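Local coordinates for protein Emp46p (Saccharomyces cerevisiae, PDB 2A6V) that acts as a calcium-independent cargo receptor with a legume-lectin-like carbohydrate recognition domain and is involved in the secretion of glycoproteins, at residues E39-L44 and S209-K214. Residues are numbered along the deposited sequence; the frame is centred on the assembly and turned at random.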
# COMPACT_ATOMS: atom_id res chain seq x y z
N GLU A 39 -14.55 -6.17 -13.35
CA GLU A 39 -14.99 -4.96 -14.06
C GLU A 39 -13.98 -3.80 -13.93
O GLU A 39 -14.33 -2.66 -13.58
CB GLU A 39 -16.42 -4.55 -13.64
CG GLU A 39 -17.51 -5.60 -13.89
CD GLU A 39 -17.79 -5.89 -15.36
OE1 GLU A 39 -18.68 -6.73 -15.62
OE2 GLU A 39 -17.15 -5.31 -16.26
N GLY A 40 -12.73 -4.12 -14.22
CA GLY A 40 -11.70 -3.12 -14.42
C GLY A 40 -10.95 -2.65 -13.18
O GLY A 40 -10.13 -1.75 -13.28
N ARG A 41 -11.23 -3.24 -12.02
CA ARG A 41 -10.38 -2.96 -10.85
C ARG A 41 -10.25 -4.17 -9.96
O ARG A 41 -11.04 -5.14 -10.04
CB ARG A 41 -10.87 -1.73 -10.09
CG ARG A 41 -11.91 -1.92 -9.01
CD ARG A 41 -13.20 -2.54 -9.45
NE ARG A 41 -14.25 -2.54 -8.43
CZ ARG A 41 -15.43 -3.09 -8.59
NH1 ARG A 41 -15.71 -3.79 -9.67
NH2 ARG A 41 -16.33 -2.98 -7.63
N PHE A 42 -9.21 -4.17 -9.13
CA PHE A 42 -9.05 -5.22 -8.15
C PHE A 42 -9.87 -4.93 -6.91
O PHE A 42 -9.86 -3.82 -6.40
CB PHE A 42 -7.59 -5.38 -7.75
CG PHE A 42 -6.74 -6.11 -8.74
CD1 PHE A 42 -6.95 -7.45 -9.02
CD2 PHE A 42 -5.70 -5.46 -9.40
CE1 PHE A 42 -6.12 -8.12 -9.94
CE2 PHE A 42 -4.86 -6.14 -10.29
CZ PHE A 42 -5.08 -7.45 -10.56
N VAL A 43 -10.60 -5.92 -6.45
CA VAL A 43 -11.30 -5.85 -5.19
C VAL A 43 -10.50 -6.75 -4.24
O VAL A 43 -10.46 -7.99 -4.41
CB VAL A 43 -12.76 -6.32 -5.31
CG1 VAL A 43 -13.44 -6.27 -3.93
CG2 VAL A 43 -13.51 -5.47 -6.34
N LEU A 44 -9.82 -6.14 -3.29
CA LEU A 44 -8.97 -6.87 -2.35
C LEU A 44 -9.81 -7.68 -1.39
O LEU A 44 -9.41 -8.79 -1.04
CB LEU A 44 -8.08 -5.89 -1.56
CG LEU A 44 -7.01 -5.15 -2.36
CD1 LEU A 44 -6.44 -4.00 -1.53
CD2 LEU A 44 -5.88 -6.07 -2.78
N SER A 209 -15.34 -2.66 0.97
CA SER A 209 -14.70 -3.10 -0.26
C SER A 209 -13.48 -2.24 -0.54
O SER A 209 -13.59 -1.12 -1.05
CB SER A 209 -15.69 -3.04 -1.44
OG SER A 209 -15.09 -3.64 -2.58
N PHE A 210 -12.32 -2.77 -0.20
CA PHE A 210 -11.05 -2.10 -0.49
C PHE A 210 -10.61 -2.48 -1.88
O PHE A 210 -10.48 -3.66 -2.19
CB PHE A 210 -9.98 -2.50 0.54
CG PHE A 210 -10.27 -1.99 1.93
CD1 PHE A 210 -10.12 -0.64 2.23
CD2 PHE A 210 -10.70 -2.85 2.92
CE1 PHE A 210 -10.35 -0.17 3.50
CE2 PHE A 210 -10.95 -2.36 4.21
CZ PHE A 210 -10.76 -1.01 4.48
N GLU A 211 -10.36 -1.48 -2.71
CA GLU A 211 -10.17 -1.67 -4.15
C GLU A 211 -8.95 -0.94 -4.66
O GLU A 211 -8.67 0.17 -4.21
CB GLU A 211 -11.40 -1.22 -4.92
CG GLU A 211 -12.68 -1.80 -4.35
CD GLU A 211 -13.93 -1.49 -5.14
OE1 GLU A 211 -13.84 -0.79 -6.17
OE2 GLU A 211 -15.01 -1.97 -4.75
N ILE A 212 -8.25 -1.54 -5.62
CA ILE A 212 -7.10 -0.94 -6.29
C ILE A 212 -7.46 -0.73 -7.77
O ILE A 212 -7.75 -1.69 -8.49
CB ILE A 212 -5.84 -1.83 -6.15
CG1 ILE A 212 -5.49 -2.06 -4.67
CG2 ILE A 212 -4.69 -1.23 -6.89
CD1 ILE A 212 -5.07 -0.82 -3.89
N LEU A 213 -7.40 0.51 -8.23
CA LEU A 213 -7.78 0.84 -9.60
C LEU A 213 -6.57 1.00 -10.51
O LEU A 213 -6.66 0.74 -11.72
CB LEU A 213 -8.60 2.14 -9.63
CG LEU A 213 -10.08 1.96 -9.31
CD1 LEU A 213 -10.31 1.52 -7.89
CD2 LEU A 213 -10.78 3.26 -9.63
N LYS A 214 -5.42 1.42 -9.96
CA LYS A 214 -4.23 1.72 -10.74
C LYS A 214 -3.02 1.67 -9.83
O LYS A 214 -3.11 1.89 -8.61
CB LYS A 214 -4.34 3.09 -11.41
CG LYS A 214 -3.25 3.46 -12.37
CD LYS A 214 -3.63 4.75 -13.21
CE LYS A 214 -4.57 5.70 -12.50
NZ LYS A 214 -4.74 6.99 -13.27
O HOH W 1 -9.20 0.67 -12.94
O HOH W 2 -17.38 -1.25 -5.55
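F42 and I212 form the antiparallel hydrogen-bonded pair that joins the short strand 41-43 to strand 209-214 within one sheet of the legume-lectin-like beta sandwich. F42 N reaches I212 O at 2.9 Å, I212 N returns to F42 O, and past the short strand L44 N donates to F210 O at 2.8 Å. Between them, at the non-hydrogen-bonded pair V43 and E211, E211 CA approaches F42 O in a CA-H...O contact of 3.1 Å. Beyond the other end, a water donates to both G40 O and L213 O.

The apolar side chains of F42, L44 and I212 turn to the sandwich interior, where all three touch L54 of the facing sheet. L44 CD1 lies 3.8 Å from I212 CG1, the two side chains slanting across each other, while the F42 ring leads off towards L13, L16 and L26.

On the other face, R41, E211 and S209 form a polar cluster beside V43. R41 CG sits between its backbone N and carbonyl carbon (chi1 88°), and a bend at chi2 carries the guanidinium back to E211 in a salt bridge, with V43 CG2 against one guanidinium face, offset toward the rim. R41 CB and CG lie alongside L213. R73 NE forms a second salt bridge to E211 OE1, probably favouring an ionised carboxylate. S209 OG and a second water donate to E211 OE2, the serine at 2.7 Å to its anti lone pair. R41 NH2 adds only a weak bond to E211 OE2, whereas R41 NE points nearly straight (164°) at E211 OE1, 2.9 Å away, from above the carboxylate plane.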